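Local coordinates for protein 16 kDa beta-galactoside-binding lectin (Gallus gallus, PDB 1QMJ) that binds beta-galactosides such as lactose as a homodimeric galectin and may take part in regulating differentiation, at residues G28-V33 / M41-P46; V58-E63 / P107-M112. One frame throughout, in Å; residues are numbered along the deposited sequence.

Interaction 1 (G28-V33 / M41-P46); sequences GFSVNV and MLHFNP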
ATOM      1  N   GLY A  28      -5.174 -10.465  18.093  1.00 30.59           N
ATOM      2  CA  GLY A  28      -6.018 -10.366  16.914  1.00 29.81           C
ATOM      3  C   GLY A  28      -5.496  -9.223  16.042  1.00 28.86           C
ATOM      4  O   GLY A  28      -4.581  -8.485  16.432  1.00 28.80           O
ATOM      5  N   PHE A  29      -6.083  -9.114  14.886  1.00 26.58           N
ATOM      6  CA  PHE A  29      -5.749  -8.063  13.923  1.00 25.24           C
ATOM      7  C   PHE A  29      -7.021  -7.703  13.185  1.00 24.45           C
ATOM      8  O   PHE A  29      -8.048  -8.381  13.327  1.00 23.11           O
ATOM      9  CB  PHE A  29      -4.667  -8.537  12.941  1.00 22.53           C
ATOM     10  CG  PHE A  29      -5.109  -9.686  12.043  1.00 20.42           C
ATOM     11  CD1 PHE A  29      -5.025 -10.999  12.509  1.00 16.83           C
ATOM     12  CD2 PHE A  29      -5.594  -9.423  10.756  1.00 19.72           C
ATOM     13  CE1 PHE A  29      -5.429 -12.056  11.687  1.00 15.53           C
ATOM     14  CE2 PHE A  29      -5.997 -10.479   9.933  1.00 16.77           C
ATOM     15  CZ  PHE A  29      -5.915 -11.798  10.400  1.00 17.01           C
ATOM     16  N   SER A  30      -6.932  -6.647  12.416  1.00 21.46           N
ATOM     17  CA  SER A  30      -8.077  -6.158  11.650  1.00 23.88           C
ATOM     18  C   SER A  30      -7.633  -5.612  10.295  1.00 23.09           C
ATOM     19  O   SER A  30      -6.494  -5.149  10.138  1.00 21.98           O
ATOM     20  CB  SER A  30      -8.776  -5.040  12.426  1.00 24.20           C
ATOM     21  OG  SER A  30      -9.265  -5.539  13.664  1.00 34.21           O
ATOM     22  N   VAL A  31      -8.571  -5.697   9.371  1.00 20.85           N
ATOM     23  CA  VAL A  31      -8.402  -5.230   7.986  1.00 20.87           C
ATOM     24  C   VAL A  31      -9.643  -4.433   7.583  1.00 21.28           C
ATOM     25  O   VAL A  31     -10.698  -5.006   7.273  1.00 22.17           O
ATOM     26  CB  VAL A  31      -8.235  -6.427   7.050  1.00 21.89           C
ATOM     27  CG1 VAL A  31      -8.211  -6.029   5.574  1.00 17.34           C
ATOM     28  CG2 VAL A  31      -6.938  -7.199   7.294  1.00 23.40           C
ATOM     29  N   ASN A  32      -9.477  -3.123   7.598  1.00 21.14           N
ATOM     30  CA  ASN A  32     -10.563  -2.182   7.280  1.00 21.67           C
ATOM     31  C   ASN A  32     -10.437  -1.579   5.875  1.00 21.78           C
ATOM     32  O   ASN A  32      -9.341  -1.177   5.453  1.00 25.38           O
ATOM     33  CB  ASN A  32     -10.556  -1.017   8.272  1.00 20.91           C
ATOM     34  CG  ASN A  32     -10.271  -1.452   9.709  1.00 23.54           C
ATOM     35  OD1 ASN A  32     -10.924  -2.362  10.214  1.00 24.96           O
ATOM     36  ND2 ASN A  32      -9.325  -0.851  10.406  1.00 29.06           N
ATOM     37  N   VAL A  33     -11.602  -1.553   5.228  1.00 22.35           N
ATOM     38  CA  VAL A  33     -11.804  -0.989   3.873  1.00 23.28           C
ATOM     39  C   VAL A  33     -13.065  -0.113   3.899  1.00 22.95           C
ATOM     40  O   VAL A  33     -14.052  -0.435   4.574  1.00 22.14           O
ATOM     41  CB  VAL A  33     -11.999  -2.098   2.822  1.00 23.64           C
ATOM     42  CG1 VAL A  33     -10.750  -2.952   2.602  1.00 21.66           C
ATOM     43  CG2 VAL A  33     -13.112  -3.086   3.181  1.00 22.29           C
ATOM     44  N   MET A  41     -16.640   0.083   5.067  1.00 24.26           N
ATOM     45  CA  MET A  41     -17.532  -0.848   4.415  1.00 24.40           C
ATOM     46  C   MET A  41     -17.432  -2.179   5.149  1.00 24.85           C
ATOM     47  O   MET A  41     -18.401  -2.940   5.244  1.00 24.57           O
ATOM     48  CB  MET A  41     -17.129  -1.022   2.950  1.00 27.11           C
ATOM     49  CG  MET A  41     -17.961  -2.077   2.219  1.00 32.29           C
ATOM     50  SD  MET A  41     -17.268  -2.524   0.644  1.00 41.95           S
ATOM     51  CE  MET A  41     -17.076  -1.071  -0.365  1.00 37.63           C
ATOM     52  N   LEU A  42     -16.243  -2.442   5.676  1.00 23.46           N
ATOM     53  CA  LEU A  42     -16.007  -3.689   6.398  1.00 22.95           C
ATOM     54  C   LEU A  42     -14.800  -3.621   7.341  1.00 22.63           C
ATOM     55  O   LEU A  42     -13.711  -3.152   6.964  1.00 18.67           O
ATOM     56  CB  LEU A  42     -15.749  -4.815   5.414  1.00 24.60           C
ATOM     57  CG  LEU A  42     -15.194  -6.062   6.088  1.00 24.94           C
ATOM     58  CD1 LEU A  42     -16.202  -6.731   7.023  1.00 24.25           C
ATOM     59  CD2 LEU A  42     -14.771  -7.135   5.088  1.00 25.33           C
ATOM     60  N   HIS A  43     -15.071  -4.112   8.538  1.00 22.50           N
ATOM     61  CA  HIS A  43     -14.098  -4.201   9.626  1.00 21.20           C
ATOM     62  C   HIS A  43     -13.888  -5.678   9.982  1.00 22.57           C
ATOM     63  O   HIS A  43     -14.518  -6.205  10.911  1.00 20.66           O
ATOM     64  CB  HIS A  43     -14.609  -3.450  10.863  1.00 20.80           C
ATOM     65  CG  HIS A  43     -13.664  -3.562  12.068  1.00 21.27           C
ATOM     66  ND1 HIS A  43     -14.065  -4.143  13.268  1.00 21.72           N
ATOM     67  CD2 HIS A  43     -12.371  -3.178  12.248  1.00 18.13           C
ATOM     68  CE1 HIS A  43     -13.046  -4.096  14.109  1.00 19.35           C
ATOM     69  NE2 HIS A  43     -12.029  -3.524  13.516  1.00 20.78           N
ATOM     70  N   PHE A  44     -13.005  -6.297   9.211  1.00 22.00           N
ATOM     71  CA  PHE A  44     -12.633  -7.717   9.380  1.00 20.34           C
ATOM     72  C   PHE A  44     -11.671  -7.809  10.553  1.00 20.34           C
ATOM     73  O   PHE A  44     -10.514  -7.371  10.470  1.00 20.49           O
ATOM     74  CB  PHE A  44     -11.963  -8.219   8.109  1.00 19.87           C
ATOM     75  CG  PHE A  44     -11.765  -9.726   8.108  1.00 21.89           C
ATOM     76  CD1 PHE A  44     -12.867 -10.571   7.958  1.00 21.20           C
ATOM     77  CD2 PHE A  44     -10.481 -10.255   8.259  1.00 19.87           C
ATOM     78  CE1 PHE A  44     -12.684 -11.957   7.957  1.00 17.62           C
ATOM     79  CE2 PHE A  44     -10.298 -11.641   8.258  1.00 21.40           C
ATOM     80  CZ  PHE A  44     -11.399 -12.493   8.108  1.00 19.64           C
ATOM     81  N   ASN A  45     -12.155  -8.384  11.633  1.00 19.91           N
ATOM     82  CA  ASN A  45     -11.365  -8.447  12.856  1.00 20.15           C
ATOM     83  C   ASN A  45     -11.239  -9.847  13.491  1.00 21.02           C
ATOM     84  O   ASN A  45     -11.920 -10.165  14.478  1.00 21.38           O
ATOM     85  CB  ASN A  45     -12.023  -7.542  13.887  1.00 19.21           C
ATOM     86  CG  ASN A  45     -11.240  -7.437  15.177  1.00 18.82           C
ATOM     87  OD1 ASN A  45     -11.816  -7.110  16.210  1.00 25.11           O
ATOM     88  ND2 ASN A  45      -9.948  -7.697  15.179  1.00 17.62           N
ATOM     89  N   PRO A  46     -10.395 -10.764  12.975  1.00 20.34           N
ATOM     90  CA  PRO A  46     -10.192 -12.057  13.632  1.00 21.31           C
ATOM     91  C   PRO A  46      -9.587 -11.823  15.033  1.00 23.70           C
ATOM     92  O   PRO A  46      -8.542 -11.100  15.154  1.00 22.10           O
ATOM     93  CB  PRO A  46      -9.227 -12.778  12.715  1.00 17.52           C
ATOM     94  CG  PRO A  46      -8.900 -11.844  11.550  1.00 19.40           C
ATOM     95  CD  PRO A  46      -9.642 -10.554  11.735  1.00 16.99           C
TER

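Interaction 2 (V58-E63 / P107-M112); sequences VCNSKE and PNRLGM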
ATOM      1  N   VAL A  58     -14.905 -11.278  13.882  1.00 23.62           N
ATOM      2  CA  VAL A  58     -15.953 -10.275  14.009  1.00 22.93           C
ATOM      3  C   VAL A  58     -15.922  -9.372  12.787  1.00 20.07           C
ATOM      4  O   VAL A  58     -14.859  -8.885  12.383  1.00 24.09           O
ATOM      5  CB  VAL A  58     -15.741  -9.427  15.272  1.00 25.59           C
ATOM      6  CG1 VAL A  58     -16.801  -8.334  15.444  1.00 25.64           C
ATOM      7  CG2 VAL A  58     -15.783 -10.245  16.566  1.00 23.28           C
ATOM      8  N   CYS A  59     -17.092  -9.188  12.228  1.00 20.24           N
ATOM      9  CA  CYS A  59     -17.290  -8.337  11.051  1.00 20.58           C
ATOM     10  C   CYS A  59     -18.245  -7.224  11.433  1.00 21.21           C
ATOM     11  O   CYS A  59     -19.209  -7.439  12.177  1.00 23.13           O
ATOM     12  CB  CYS A  59     -17.880  -9.149   9.897  1.00 20.65           C
ATOM     13  SG  CYS A  59     -16.689 -10.390   9.189  1.00 23.00           S
ATOM     14  N   ASN A  60     -17.971  -6.051  10.926  1.00 23.51           N
ATOM     15  CA  ASN A  60     -18.796  -4.887  11.226  1.00 21.82           C
ATOM     16  C   ASN A  60     -18.499  -3.748  10.269  1.00 23.24           C
ATOM     17  O   ASN A  60     -17.455  -3.724   9.606  1.00 22.47           O
ATOM     18  CB  ASN A  60     -18.494  -4.412  12.654  1.00 21.67           C
ATOM     19  CG  ASN A  60     -19.665  -3.690  13.318  1.00 21.76           C
ATOM     20  OD1 ASN A  60     -20.629  -3.334  12.644  1.00 23.31           O
ATOM     21  ND2 ASN A  60     -19.637  -3.448  14.616  1.00 21.46           N
ATOM     22  N   SER A  61     -19.441  -2.843  10.231  1.00 23.55           N
ATOM     23  CA  SER A  61     -19.343  -1.643   9.418  1.00 21.13           C
ATOM     24  C   SER A  61     -19.235  -0.463  10.372  1.00 21.58           C
ATOM     25  O   SER A  61     -19.393  -0.614  11.590  1.00 22.78           O
ATOM     26  CB  SER A  61     -20.577  -1.497   8.512  1.00 20.86           C
ATOM     27  OG  SER A  61     -21.769  -1.607   9.273  1.00 26.00           O
ATOM     28  N   LYS A  62     -18.968   0.669   9.804  1.00 21.15           N
ATOM     29  CA  LYS A  62     -18.823   1.912  10.555  1.00 22.16           C
ATOM     30  C   LYS A  62     -19.222   3.059   9.652  1.00 24.64           C
ATOM     31  O   LYS A  62     -18.775   3.148   8.505  1.00 24.92           O
ATOM     32  CB  LYS A  62     -17.367   2.067  10.999  1.00 20.28           C
ATOM     33  CG  LYS A  62     -17.177   3.066  12.141  1.00 21.33           C
ATOM     34  CD  LYS A  62     -15.714   3.200  12.565  1.00 19.53           C
ATOM     35  CE  LYS A  62     -15.541   3.835  13.943  1.00 22.12           C
ATOM     36  NZ  LYS A  62     -14.149   3.806  14.415  1.00 28.39           N
ATOM     37  N   GLU A  63     -20.057   3.910  10.182  1.00 26.16           N
ATOM     38  CA  GLU A  63     -20.549   5.066   9.438  1.00 27.84           C
ATOM     39  C   GLU A  63     -20.618   6.283  10.338  1.00 26.11           C
ATOM     40  O   GLU A  63     -21.287   6.275  11.378  1.00 26.01           O
ATOM     41  CB  GLU A  63     -21.944   4.771   8.897  1.00 33.87           C
ATOM     42  CG  GLU A  63     -22.489   5.891   8.014  1.00 42.92           C
ATOM     43  CD  GLU A  63     -23.924   5.636   7.557  1.00 49.92           C
ATOM     44  OE1 GLU A  63     -24.566   4.608   7.998  1.00 52.65           O
ATOM     45  OE2 GLU A  63     -24.491   6.448   6.733  1.00 54.40           O
ATOM     46  N   PRO A 107     -22.825  -8.208   4.293  1.00 28.34           N
ATOM     47  CA  PRO A 107     -23.620  -7.306   3.454  1.00 28.55           C
ATOM     48  C   PRO A 107     -23.057  -5.897   3.324  1.00 29.93           C
ATOM     49  O   PRO A 107     -22.560  -5.318   4.296  1.00 30.26           O
ATOM     50  CB  PRO A 107     -24.980  -7.305   4.146  1.00 28.77           C
ATOM     51  CG  PRO A 107     -24.630  -7.545   5.573  1.00 30.02           C
ATOM     52  CD  PRO A 107     -23.586  -8.623   5.481  1.00 27.33           C
ATOM     53  N   ASN A 108     -23.127  -5.360   2.111  1.00 29.87           N
ATOM     54  CA  ASN A 108     -22.654  -4.015   1.821  1.00 31.63           C
ATOM     55  C   ASN A 108     -23.751  -3.097   2.358  1.00 35.08           C
ATOM     56  O   ASN A 108     -24.593  -2.590   1.607  1.00 37.41           O
ATOM     57  CB  ASN A 108     -22.476  -3.835   0.304  1.00 31.84           C
ATOM     58  CG  ASN A 108     -21.855  -2.489  -0.072  1.00 30.66           C
ATOM     59  OD1 ASN A 108     -21.800  -1.559   0.740  1.00 29.24           O
ATOM     60  ND2 ASN A 108     -21.395  -2.384  -1.314  1.00 27.62           N
ATOM     61  N   ARG A 109     -23.748  -2.914   3.675  1.00 34.32           N
ATOM     62  CA  ARG A 109     -24.742  -2.094   4.353  1.00 34.83           C
ATOM     63  C   ARG A 109     -24.767  -0.646   3.866  1.00 36.95           C
ATOM     64  O   ARG A 109     -25.837  -0.067   3.658  1.00 38.89           O
ATOM     65  CB  ARG A 109     -24.501  -2.113   5.869  1.00 32.05           C
ATOM     66  CG  ARG A 109     -24.597  -3.475   6.545  1.00 28.17           C
ATOM     67  CD  ARG A 109     -24.300  -3.317   8.031  1.00 26.28           C
ATOM     68  NE  ARG A 109     -24.417  -4.563   8.784  1.00 26.69           N
ATOM     69  CZ  ARG A 109     -23.881  -4.768   9.989  1.00 25.69           C
ATOM     70  NH1 ARG A 109     -23.178  -3.815  10.588  1.00 25.22           N
ATOM     71  NH2 ARG A 109     -24.076  -5.922  10.612  1.00 26.85           N
ATOM     72  N   LEU A 110     -23.586  -0.064   3.693  1.00 37.97           N
ATOM     73  CA  LEU A 110     -23.466   1.325   3.272  1.00 36.42           C
ATOM     74  C   LEU A 110     -23.748   1.583   1.794  1.00 37.44           C
ATOM     75  O   LEU A 110     -23.791   2.737   1.369  1.00 37.02           O
ATOM     76  CB  LEU A 110     -22.088   1.869   3.662  1.00 37.49           C
ATOM     77  CG  LEU A 110     -21.847   2.292   5.119  1.00 37.39           C
ATOM     78  CD1 LEU A 110     -22.375   1.270   6.096  1.00 40.37           C
ATOM     79  CD2 LEU A 110     -20.369   2.505   5.348  1.00 36.20           C
ATOM     80  N   GLY A 111     -23.931   0.517   1.016  1.00 38.50           N
ATOM     81  CA  GLY A 111     -24.201   0.669  -0.407  1.00 40.74           C
ATOM     82  C   GLY A 111     -23.060   1.351  -1.148  1.00 42.66           C
ATOM     83  O   GLY A 111     -23.245   1.968  -2.205  1.00 41.27           O
ATOM     84  N   MET A 112     -21.865   1.226  -0.584  1.00 42.99           N
ATOM     85  CA  MET A 112     -20.669   1.821  -1.155  1.00 43.71           C
ATOM     86  C   MET A 112     -20.385   1.175  -2.518  1.00 43.96           C
ATOM     87  O   MET A 112     -20.633  -0.019  -2.705  1.00 43.04           O
ATOM     88  CB  MET A 112     -19.505   1.600  -0.190  1.00 41.38           C
ATOM     89  CG  MET A 112     -18.443   2.664  -0.220  1.00 41.13           C
ATOM     90  SD  MET A 112     -17.271   2.410   1.115  1.00 41.73           S
ATOM     91  CE  MET A 112     -18.225   2.903   2.510  1.00 37.10           C
TER

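Interaction 1 (G28-V33 / M41-P46)
Val-33 O takes two backbone N-H groups of the facing segment 41-46: Met-41 N at 2.7 Å, on a lone pair, and Leu-42 N at 3.2 Å. Met-41 and Leu-42 both face Val-33, a classic beta bulge of the antiparallel hairpin. Beyond it the ladder continues: Val-33 N reaches Leu-42 O, Val-31 N reaches Phe-44 O at 2.8 Å, and Phe-44 N returns to Val-31 O at 3.3 Å from above the carbonyl plane. Toward the other end Pro-46 N has no hydrogen to give Phe-29 O, and a side chain takes over the rung. Asn-45, its CG anti to the backbone N (chi1 -176°), swings its amide across, and ND2 donates to Phe-29 O at 2.7 Å; the acceptor lies in the amide plane, the donor well above the carbonyl plane. Phe-29 N then bonds Pro-46 O at 3.2 Å. Pro-46 CG lies over one face of the Phe-29 ring, off-centre, in a CH-pi contact whose exact spacing is doubtful. Val-31, Val-33, Leu-42 and Phe-44 share one sheet face and pack on strands 83-90 and 94-98 of the second sheet of the galectin sandwich. Asn-32 and His-43, a non-hydrogen-bonded pair, put both side chains on the other face, where His-43 meets Trp-67 of the predicted galactoside site. The hairpin thus turns an apolar face to the core and a polar one to the probable sugar-binding side.

Interaction 2 (V58-E63 / P107-M112)
Arg-109 reaches across to Ser-61 with its chain extended from CG to NE, so that CD and NH1 both come up to the serine hydroxyl. NH1 donates to Ser-61 OG at 2.9 Å, with the oxygen near the guanidinium edge but 19° out of its plane. The same nitrogen makes a weak bond to Asn-60 OD1 at 3.3 Å; here the amide stands almost perpendicular to the guanidinium, the planes 83° apart. Ser-61 OG sits between its own backbone N and carbonyl carbon (chi1 52°), which turns it toward the arginine, and Ser-61 N holds Asn-60 OD1 at 2.7 Å. The other end of the guanidinium is taken by Glu-69 O, bonded to NH2, while Asn-60 ND2 bonds Gly-68 O. Beside this polar cluster Leu-110, next in the type I turn from Asn-108 to Gly-111, points its two methyls at the strand: CD1 lies 4.1 Å from Ser-61 CB, and CD2 is 3.6 Å from Lys-62 O. One cationic side chain therefore bridges the loop after strand 103-107 to the side-chain oxygens of Ser-61 and, weakly, Asn-60 at the break in strand 56-63, and to Glu-69 O, consistent with holding the predicted galactoside-binding segment in place.

Interactions 1 and 2 meet through neighbouring strands of one sheet, their centres 11 Å apart. Strand 39-47, which carries half of interaction 1, pairs on its other side with strand 56-63 of interaction 2: His-43 N lies 2.6 Å from Asn-60 O and Asn-45 N 2.9 Å from Val-58 O, both probable hydrogen bonds. Packing adds two further joins, Met-41 CE on Met-112 CB at 3.6 Å and Phe-44 CD1 on Cys-59 SG at 4.0 Å. Both contacts border the predicted galactoside site: the His-43 side chain comes within about 4 Å of that of Trp-67, and Asn-60 ND2 donates to Gly-68 O.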